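Long-range contacts in CalS10 (PDB 6UK5), which binds S-adenosylmethionine and probably transfers its methyl group to an amino pentose during calicheamicin biosynthesis: residues H38-D43 with E238-G243; P155-E160 with L215-R220; V179-R184 with M194-L199. One frame throughout, in Å; residues are numbered along the deposited sequence.

Contact 1 of 3, residues H38-D43 with E238-G243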
loop_
_atom_site.group_PDB
_atom_site.type_symbol
_atom_site.label_atom_id
_atom_site.label_comp_id
_atom_site.label_asym_id
_atom_site.label_seq_id
_atom_site.Cartn_x
_atom_site.Cartn_y
_atom_site.Cartn_z
ATOM N N HIS A 38 -12.020 16.425 -13.736
ATOM C CA HIS A 38 -13.205 16.852 -14.470
ATOM C C HIS A 38 -13.772 18.146 -13.901
ATOM O O HIS A 38 -14.043 19.096 -14.645
ATOM C CB HIS A 38 -14.267 15.754 -14.439
ATOM C CG HIS A 38 -15.628 16.230 -14.838
ATOM N ND1 HIS A 38 -15.996 16.421 -16.152
ATOM C CD2 HIS A 38 -16.704 16.575 -14.091
ATOM C CE1 HIS A 38 -17.244 16.852 -16.199
ATOM N NE2 HIS A 38 -17.696 16.954 -14.962
ATOM N N ASP A 39 -13.968 18.201 -12.581
ATOM C CA ASP A 39 -14.505 19.414 -11.973
ATOM C C ASP A 39 -13.555 20.589 -12.165
ATOM O O ASP A 39 -13.994 21.724 -12.387
ATOM C CB ASP A 39 -14.779 19.182 -10.488
ATOM C CG ASP A 39 -15.919 18.205 -10.249
ATOM O OD1 ASP A 39 -16.743 18.012 -11.170
ATOM O OD2 ASP A 39 -15.991 17.635 -9.138
ATOM N N GLU A 40 -12.246 20.338 -12.082
ATOM C CA GLU A 40 -11.274 21.402 -12.304
ATOM C C GLU A 40 -11.358 21.926 -13.733
ATOM O O GLU A 40 -11.483 23.136 -13.958
ATOM C CB GLU A 40 -9.868 20.894 -11.989
ATOM C CG GLU A 40 -9.648 20.619 -10.504
ATOM C CD GLU A 40 -8.322 19.939 -10.222
ATOM O OE1 GLU A 40 -7.432 19.995 -11.096
ATOM O OE2 GLU A 40 -8.172 19.346 -9.131
ATOM N N ALA A 41 -11.297 21.026 -14.716
ATOM C CA ALA A 41 -11.382 21.453 -16.109
ATOM C C ALA A 41 -12.691 22.186 -16.376
ATOM O O ALA A 41 -12.713 23.199 -17.086
ATOM C CB ALA A 41 -11.244 20.248 -17.038
ATOM N N ALA A 42 -13.794 21.687 -15.813
ATOM C CA ALA A 42 -15.087 22.338 -16.003
ATOM C C ALA A 42 -15.075 23.757 -15.449
ATOM O O ALA A 42 -15.508 24.702 -16.118
ATOM C CB ALA A 42 -16.186 21.510 -15.338
ATOM N N ASP A 43 -14.589 23.924 -14.215
ATOM C CA ASP A 43 -14.499 25.259 -13.633
ATOM C C ASP A 43 -13.595 26.157 -14.468
ATOM O O ASP A 43 -13.935 27.314 -14.743
ATOM C CB ASP A 43 -13.981 25.168 -12.198
ATOM C CG ASP A 43 -13.787 26.528 -11.562
ATOM O OD1 ASP A 43 -14.396 27.507 -12.041
ATOM O OD2 ASP A 43 -13.015 26.621 -10.586
ATOM N N GLU A 238 -8.286 33.434 -5.366
ATOM C CA GLU A 238 -8.041 32.766 -4.095
ATOM C C GLU A 238 -8.648 31.371 -4.050
ATOM O O GLU A 238 -9.715 31.116 -4.613
ATOM C CB GLU A 238 -8.639 33.598 -2.959
ATOM C CG GLU A 238 -7.825 34.769 -2.515
ATOM C CD GLU A 238 -7.061 34.437 -1.276
ATOM O OE1 GLU A 238 -7.225 35.187 -0.291
ATOM O OE2 GLU A 238 -6.315 33.433 -1.279
ATOM N N GLY A 239 -7.948 30.465 -3.374
ATOM C CA GLY A 239 -8.525 29.185 -3.017
ATOM C C GLY A 239 -8.686 28.237 -4.182
ATOM O O GLY A 239 -7.814 27.404 -4.454
ATOM N N TRP A 240 -9.823 28.356 -4.865
ATOM C CA TRP A 240 -10.156 27.484 -5.983
ATOM C C TRP A 240 -10.407 26.086 -5.430
ATOM O O TRP A 240 -10.432 25.899 -4.209
ATOM C CB TRP A 240 -9.038 27.508 -7.024
ATOM C CG TRP A 240 -9.473 27.059 -8.379
ATOM C CD1 TRP A 240 -10.499 27.571 -9.118
ATOM C CD2 TRP A 240 -8.888 26.020 -9.169
ATOM N NE1 TRP A 240 -10.594 26.908 -10.317
ATOM C CE2 TRP A 240 -9.616 25.951 -10.374
ATOM C CE3 TRP A 240 -7.820 25.138 -8.975
ATOM C CZ2 TRP A 240 -9.311 25.036 -11.379
ATOM C CZ3 TRP A 240 -7.519 24.229 -9.975
ATOM C CH2 TRP A 240 -8.262 24.185 -11.161
ATOM N N LEU A 241 -10.601 25.100 -6.302
ATOM C CA LEU A 241 -11.007 23.780 -5.838
ATOM C C LEU A 241 -9.848 22.975 -5.269
ATOM O O LEU A 241 -10.084 21.970 -4.590
ATOM C CB LEU A 241 -11.648 22.989 -6.978
ATOM C CG LEU A 241 -12.500 23.776 -7.976
ATOM C CD1 LEU A 241 -13.075 22.816 -9.016
ATOM C CD2 LEU A 241 -13.586 24.603 -7.311
ATOM N N THR A 242 -8.611 23.393 -5.525
ATOM C CA THR A 242 -7.440 22.670 -5.051
ATOM C C THR A 242 -6.916 23.206 -3.728
ATOM O O THR A 242 -6.329 22.444 -2.950
ATOM C CB THR A 242 -6.323 22.746 -6.101
ATOM O OG1 THR A 242 -5.939 24.112 -6.300
ATOM C CG2 THR A 242 -6.795 22.172 -7.434
ATOM N N GLY A 243 -7.114 24.497 -3.460
ATOM C CA GLY A 243 -6.522 25.177 -2.329
ATOM C C GLY A 243 -5.428 26.150 -2.711
ATOM O O GLY A 243 -5.140 27.078 -1.943
#

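Contact 2 of 3, residues P155-E160 with L215-R220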
loop_
_atom_site.group_PDB
_atom_site.type_symbol
_atom_site.label_atom_id
_atom_site.label_comp_id
_atom_site.label_asym_id
_atom_site.label_seq_id
_atom_site.Cartn_x
_atom_site.Cartn_y
_atom_site.Cartn_z
ATOM N N PRO A 155 -0.595 27.825 -9.508
ATOM C CA PRO A 155 0.751 27.843 -8.933
ATOM C C PRO A 155 0.874 26.940 -7.714
ATOM O O PRO A 155 -0.106 26.592 -7.053
ATOM C CB PRO A 155 0.925 29.314 -8.535
ATOM C CG PRO A 155 -0.445 29.712 -8.104
ATOM C CD PRO A 155 -1.406 28.952 -9.010
ATOM N N TRP A 156 2.116 26.562 -7.431
ATOM C CA TRP A 156 2.435 25.888 -6.182
ATOM C C TRP A 156 2.598 26.891 -5.049
ATOM O O TRP A 156 3.260 27.923 -5.205
ATOM C CB TRP A 156 3.717 25.069 -6.349
ATOM C CG TRP A 156 4.241 24.446 -5.085
ATOM C CD1 TRP A 156 5.464 24.668 -4.518
ATOM C CD2 TRP A 156 3.568 23.511 -4.230
ATOM N NE1 TRP A 156 5.596 23.928 -3.369
ATOM C CE2 TRP A 156 4.446 23.209 -3.169
ATOM C CE3 TRP A 156 2.311 22.897 -4.259
ATOM C CZ2 TRP A 156 4.107 22.323 -2.145
ATOM C CZ3 TRP A 156 1.977 22.017 -3.240
ATOM C CH2 TRP A 156 2.871 21.740 -2.198
ATOM N N TRP A 157 1.990 26.577 -3.908
ATOM C CA TRP A 157 2.183 27.306 -2.667
ATOM C C TRP A 157 2.450 26.249 -1.604
ATOM O O TRP A 157 2.132 25.072 -1.792
ATOM C CB TRP A 157 0.983 28.166 -2.244
ATOM C CG TRP A 157 0.508 29.209 -3.225
ATOM C CD1 TRP A 157 -0.745 29.311 -3.762
ATOM C CD2 TRP A 157 1.278 30.273 -3.806
ATOM N NE1 TRP A 157 -0.810 30.389 -4.613
ATOM C CE2 TRP A 157 0.421 30.989 -4.666
ATOM C CE3 TRP A 157 2.607 30.691 -3.678
ATOM C CZ2 TRP A 157 0.848 32.099 -5.393
ATOM C CZ3 TRP A 157 3.028 31.794 -4.402
ATOM C CH2 TRP A 157 2.153 32.485 -5.248
ATOM N N PHE A 158 3.020 26.653 -0.487
ATOM C CA PHE A 158 3.207 25.663 0.565
ATOM C C PHE A 158 1.911 25.484 1.349
ATOM O O PHE A 158 1.339 26.472 1.817
ATOM C CB PHE A 158 4.322 26.086 1.519
ATOM C CG PHE A 158 5.687 26.111 0.896
ATOM C CD1 PHE A 158 6.236 24.956 0.368
ATOM C CD2 PHE A 158 6.433 27.278 0.865
ATOM C CE1 PHE A 158 7.497 24.965 -0.194
ATOM C CE2 PHE A 158 7.696 27.293 0.303
ATOM C CZ PHE A 158 8.229 26.136 -0.226
ATOM N N PRO A 159 1.412 24.255 1.498
ATOM C CA PRO A 159 0.303 24.024 2.428
ATOM C C PRO A 159 0.591 24.682 3.769
ATOM O O PRO A 159 1.748 24.844 4.169
ATOM C CB PRO A 159 0.243 22.498 2.532
ATOM C CG PRO A 159 0.687 22.039 1.181
ATOM C CD PRO A 159 1.696 23.058 0.683
ATOM N N GLU A 160 -0.474 25.052 4.479
ATOM C CA GLU A 160 -0.280 25.738 5.749
ATOM C C GLU A 160 0.504 24.875 6.727
ATOM O O GLU A 160 1.294 25.396 7.524
ATOM C CB GLU A 160 -1.627 26.117 6.359
ATOM C CG GLU A 160 -1.504 27.092 7.520
ATOM C CD GLU A 160 -2.811 27.298 8.263
ATOM O OE1 GLU A 160 -2.760 27.876 9.372
ATOM O OE2 GLU A 160 -3.879 26.897 7.737
ATOM N N LEU A 215 10.116 20.485 -6.780
ATOM C CA LEU A 215 9.088 21.479 -7.055
ATOM C C LEU A 215 9.565 22.799 -6.467
ATOM O O LEU A 215 9.833 22.888 -5.265
ATOM C CB LEU A 215 7.758 21.053 -6.440
ATOM C CG LEU A 215 6.454 21.577 -7.038
ATOM C CD1 LEU A 215 6.231 21.051 -8.445
ATOM C CD2 LEU A 215 5.292 21.188 -6.136
ATOM N N THR A 216 9.667 23.818 -7.314
ATOM C CA THR A 216 10.188 25.122 -6.932
ATOM C C THR A 216 9.078 26.165 -6.949
ATOM O O THR A 216 8.450 26.391 -7.990
ATOM C CB THR A 216 11.332 25.534 -7.861
ATOM O OG1 THR A 216 12.367 24.541 -7.814
ATOM C CG2 THR A 216 11.900 26.878 -7.440
ATOM N N MET A 217 8.840 26.793 -5.800
ATOM C CA MET A 217 7.854 27.859 -5.708
ATOM C C MET A 217 8.367 29.131 -6.381
ATOM O O MET A 217 9.573 29.378 -6.462
ATOM C CB MET A 217 7.539 28.192 -4.251
ATOM C CG MET A 217 6.434 29.231 -4.096
ATOM S SD MET A 217 6.292 29.845 -2.417
ATOM C CE MET A 217 7.573 31.100 -2.493
ATOM N N PHE A 218 7.428 29.953 -6.845
ATOM C CA PHE A 218 7.705 31.319 -7.260
ATOM C C PHE A 218 6.746 32.243 -6.523
ATOM O O PHE A 218 5.673 31.831 -6.078
ATOM C CB PHE A 218 7.573 31.463 -8.774
ATOM C CG PHE A 218 8.434 30.500 -9.533
ATOM C CD1 PHE A 218 9.813 30.646 -9.548
ATOM C CD2 PHE A 218 7.871 29.418 -10.190
ATOM C CE1 PHE A 218 10.614 29.751 -10.235
ATOM C CE2 PHE A 218 8.663 28.514 -10.875
ATOM C CZ PHE A 218 10.039 28.678 -10.898
ATOM N N THR A 219 7.149 33.499 -6.386
ATOM C CA THR A 219 6.390 34.453 -5.595
ATOM C C THR A 219 5.338 35.158 -6.441
ATOM O O THR A 219 5.413 35.200 -7.672
ATOM C CB THR A 219 7.316 35.497 -4.970
ATOM O OG1 THR A 219 8.192 36.024 -5.971
ATOM C CG2 THR A 219 8.156 34.871 -3.871
ATOM N N ARG A 220 4.335 35.707 -5.750
ATOM C CA ARG A 220 3.351 36.564 -6.405
ATOM C C ARG A 220 4.039 37.686 -7.168
ATOM O O ARG A 220 3.656 38.008 -8.299
ATOM C CB ARG A 220 2.388 37.125 -5.356
ATOM C CG ARG A 220 1.422 38.187 -5.851
ATOM C CD ARG A 220 0.514 37.702 -6.966
ATOM N NE ARG A 220 -0.577 38.651 -7.179
ATOM C CZ ARG A 220 -1.693 38.684 -6.456
ATOM N NH1 ARG A 220 -1.879 37.816 -5.470
ATOM N NH2 ARG A 220 -2.626 39.590 -6.717
HETATM O O HOH W 1 8.651 24.191 -3.478
#

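Contact 3 of 3, residues V179-R184 with M194-L199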
loop_
_atom_site.group_PDB
_atom_site.type_symbol
_atom_site.label_atom_id
_atom_site.label_comp_id
_atom_site.label_asym_id
_atom_site.label_seq_id
_atom_site.Cartn_x
_atom_site.Cartn_y
_atom_site.Cartn_z
ATOM N N VAL A 179 -1.827 -1.182 -5.866
ATOM C CA VAL A 179 -0.815 -0.143 -5.988
ATOM C C VAL A 179 -0.628 0.499 -4.621
ATOM O O VAL A 179 -1.574 1.063 -4.058
ATOM C CB VAL A 179 -1.218 0.900 -7.042
ATOM C CG1 VAL A 179 -0.148 1.966 -7.184
ATOM C CG2 VAL A 179 -1.504 0.206 -8.370
ATOM N N ALA A 180 0.587 0.403 -4.091
ATOM C CA ALA A 180 0.975 1.053 -2.850
ATOM C C ALA A 180 1.968 2.168 -3.144
ATOM O O ALA A 180 2.784 2.068 -4.066
ATOM C CB ALA A 180 1.598 0.056 -1.868
ATOM N N ARG A 181 1.890 3.238 -2.358
ATOM C CA ARG A 181 2.801 4.359 -2.522
ATOM C C ARG A 181 3.133 4.946 -1.162
ATOM O O ARG A 181 2.234 5.178 -0.347
ATOM C CB ARG A 181 2.214 5.459 -3.408
ATOM C CG ARG A 181 3.273 6.443 -3.885
ATOM C CD ARG A 181 2.671 7.759 -4.315
ATOM N NE ARG A 181 2.146 8.495 -3.171
ATOM C CZ ARG A 181 1.481 9.642 -3.257
ATOM N NH1 ARG A 181 1.236 10.183 -4.444
ATOM N NH2 ARG A 181 1.049 10.240 -2.154
ATOM N N VAL A 182 4.419 5.181 -0.924
ATOM C CA VAL A 182 4.890 5.938 0.227
ATOM C C VAL A 182 5.667 7.123 -0.322
ATOM O O VAL A 182 6.561 6.950 -1.158
ATOM C CB VAL A 182 5.780 5.091 1.154
ATOM C CG1 VAL A 182 6.306 5.941 2.308
ATOM C CG2 VAL A 182 5.029 3.875 1.657
ATOM N N SER A 183 5.326 8.321 0.138
ATOM C CA SER A 183 5.969 9.532 -0.345
ATOM C C SER A 183 6.581 10.290 0.822
ATOM O O SER A 183 6.188 10.125 1.979
ATOM C CB SER A 183 4.980 10.436 -1.090
ATOM O OG SER A 183 3.997 10.956 -0.214
ATOM N N ARG A 184 7.557 11.125 0.496
ATOM C CA ARG A 184 8.197 11.973 1.492
ATOM C C ARG A 184 8.682 13.237 0.806
ATOM O O ARG A 184 9.440 13.170 -0.166
ATOM C CB ARG A 184 9.350 11.230 2.154
ATOM C CG ARG A 184 9.972 11.940 3.322
ATOM C CD ARG A 184 11.108 11.103 3.845
ATOM N NE ARG A 184 11.842 11.781 4.903
ATOM C CZ ARG A 184 12.895 12.559 4.660
ATOM N NH1 ARG A 184 13.281 12.770 3.405
ATOM N NH2 ARG A 184 13.546 13.147 5.652
ATOM N N MET A 194 10.613 15.989 -3.559
ATOM C CA MET A 194 9.585 14.958 -3.601
ATOM C C MET A 194 10.220 13.602 -3.883
ATOM O O MET A 194 10.792 13.388 -4.955
ATOM C CB MET A 194 8.565 15.313 -4.681
ATOM C CG MET A 194 7.702 16.513 -4.349
ATOM S SD MET A 194 6.429 16.823 -5.587
ATOM C CE MET A 194 7.448 17.258 -7.003
ATOM N N GLU A 195 10.137 12.698 -2.910
ATOM C CA GLU A 195 10.578 11.317 -3.060
ATOM C C GLU A 195 9.355 10.409 -3.011
ATOM O O GLU A 195 8.651 10.374 -1.996
ATOM C CB GLU A 195 11.571 10.925 -1.965
ATOM C CG GLU A 195 12.263 9.590 -2.225
ATOM C CD GLU A 195 13.000 9.062 -1.012
ATOM O OE1 GLU A 195 13.271 9.858 -0.089
ATOM O OE2 GLU A 195 13.311 7.853 -0.985
ATOM N N GLU A 196 9.103 9.683 -4.097
ATOM C CA GLU A 196 7.997 8.738 -4.166
ATOM C C GLU A 196 8.544 7.332 -4.371
ATOM O O GLU A 196 9.498 7.133 -5.130
ATOM C CB GLU A 196 7.027 9.064 -5.300
ATOM C CG GLU A 196 5.954 10.063 -4.932
ATOM C CD GLU A 196 5.129 10.487 -6.129
ATOM O OE1 GLU A 196 5.639 10.403 -7.265
ATOM O OE2 GLU A 196 3.966 10.898 -5.937
ATOM N N ARG A 197 7.934 6.358 -3.701
ATOM C CA ARG A 197 8.317 4.959 -3.854
ATOM C C ARG A 197 7.058 4.115 -3.948
ATOM O O ARG A 197 6.232 4.113 -3.030
ATOM C CB ARG A 197 9.213 4.507 -2.703
ATOM C CG ARG A 197 10.606 5.086 -2.837
ATOM C CD ARG A 197 11.500 4.724 -1.682
ATOM N NE ARG A 197 12.392 3.631 -2.058
ATOM C CZ ARG A 197 13.500 3.303 -1.404
ATOM N NH1 ARG A 197 13.874 3.994 -0.337
ATOM N NH2 ARG A 197 14.239 2.286 -1.830
ATOM N N TRP A 198 6.927 3.399 -5.061
ATOM C CA TRP A 198 5.721 2.668 -5.411
ATOM C C TRP A 198 5.939 1.165 -5.312
ATOM O O TRP A 198 7.051 0.664 -5.500
ATOM C CB TRP A 198 5.293 3.012 -6.840
ATOM C CG TRP A 198 4.994 4.460 -7.063
ATOM C CD1 TRP A 198 5.902 5.471 -7.192
ATOM C CD2 TRP A 198 3.702 5.062 -7.205
ATOM N NE1 TRP A 198 5.257 6.665 -7.400
ATOM C CE2 TRP A 198 3.906 6.442 -7.411
ATOM C CE3 TRP A 198 2.395 4.570 -7.175
ATOM C CZ2 TRP A 198 2.850 7.334 -7.586
ATOM C CZ3 TRP A 198 1.348 5.458 -7.346
ATOM C CH2 TRP A 198 1.582 6.824 -7.550
ATOM N N LEU A 199 4.856 0.451 -5.010
ATOM C CA LEU A 199 4.801 -1.001 -5.136
ATOM C C LEU A 199 3.566 -1.367 -5.943
ATOM O O LEU A 199 2.448 -0.999 -5.565
ATOM C CB LEU A 199 4.752 -1.685 -3.768
ATOM C CG LEU A 199 6.034 -1.758 -2.942
ATOM C CD1 LEU A 199 5.718 -2.343 -1.574
ATOM C CD2 LEU A 199 7.095 -2.593 -3.640
#

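Contact 1 of 3, residues H38-D43 with E238-G243
W240 and L241 reach from the loop between strands 232-237 and 246-251 to helix 37-51, where E40 and D43, one turn apart, receive them. On the apolar side, the far corner of the indole, W240 CH2, lies 3.8 Å from E40 CB, and the two side chains cross at about a right angle. L241 sends CD1 to the helix backbone, 3.7 Å from D39 O and 4.0 Å from E40 CA, while its CG sits over the rim of one face of the neighbouring W240 ring.

The polar part lies around the two carboxylates. With CG anti to the backbone N (chi1 177°), D43 turns its carboxylate toward the loop and runs alongside the indole in the opposite direction, the two planes 32° apart. D43 OD2 lies 2.5 Å from W240 NE1, while OD1 forms a salt bridge with R47. The carboxylate of E40 has its polar partners outside the two segments: OE2 pairs with K35 and OE1 is hydrogen-bonded to H68. The methyl of T242, CG2, packs 3.6 Å from E40 OE2, and T242 OG1 bonds to E154.

E40 lies about 6 Å, side chain to ligand, from bound S-adenosylmethionine. The arrangement belongs to the Rossmann-like methyltransferase fold, with the hairpin loop at the end of its seven-stranded sheet packed on a helix beside the cofactor pocket.

Contact 2 of 3, residues P155-E160 with L215-R220
L215 lays its CD2 methyl over the indole face of W156 in a CH-pi contact, where the loop leaving strand 149-153 of the Rossmann-like domain meets the end of strand 206-216 from the five-stranded sheet. L215 CD2 stands 3.5 Å from the centroid of the W156 five-membered ring, only 12° off its normal. A water bridges the same two residues, donating to L215 O and accepting a weak bond from W156 NE1. An alanine in place of W156 would probably leave L215 CD2 without the face it rests on and the water without one of its partners.

At M217, CG is anti to the backbone N (chi1 -176°) and lies 3.6 Å from W156 O. M217 SD makes Met-aromatic contacts with two rings. It is at the edge of the W157 six-membered ring, in its plane, and comes obliquely to F158, with M217 SD 4.7 Å from the F158 centroid. F158 also has a cation-pi partner in R187.

Past M217 the segment meets W157 through its backbone. The carbonyl O of F218 lies by CZ3, and T219 then caps the following helix. R220, whose side chain pairs with D224, brings its backbone N to the ring edge, 3.9 Å from W157 CH2.

Contact 3 of 3, residues V179-R184 with M194-L199
V179 touches W198 at the start of this antiparallel hairpin ladder, CG1 lying in the plane of the indole at its edge, 3.6 Å from CE3. A180 follows in a hydrogen-bonded pair with L199, its N 2.8 Å from L199 O and L199 N bonding back to A180 O; their CB atoms also meet.

R181 turns to the other face. Its CG is anti to the backbone N (chi1 -165°) and sits over the centre of the W198 indole, and R181 CD continues as a CH-pi contact 3.6 Å from the W198 six-membered ring centroid. The guanidinium stands nearly upright to the ring, the planes 84° apart. NH1 forms a salt bridge with E196 OE2 at 3.2 Å, by charge alone because the oxygen is well out of the guanidinium plane, while NH2 pairs with D170.

V182 repeats the two-bond pattern with R197. S183 packs CB on E196 CG, 4.0 Å apart. R184 exchanges backbone bonds with E195, and its NE and NH2 donate to the backbone O atoms of D202 and A203 of the second subunit.

The E196 and D170 carboxylates would probably offset the charge of buried R181 and hold it on the indole, while the A180, V182 and R184 face packs on the second subunit.

How the contacts relate
Helix 37-51, near the N terminus, opens contact 1, and the chain does not return to it until residues 238-243. Both other contacts lie inside that loop. After strand 149-153, residues 155-160 open contact 2; the chain then enters the five-stranded sheet, where 179-184 and 194-199 close contact 3, a short hairpin. Residues 215-220, ending strand 206-216, close contact 2 around it. The three are therefore nested and none cross. Contacts 1 and 2 do not touch, their centres about 17 Å apart. Contacts 2 and 3 meet within the five-stranded sheet; it is contact 2 that joins that sheet to the loop after strand 149-153 of the Rossmann-like domain.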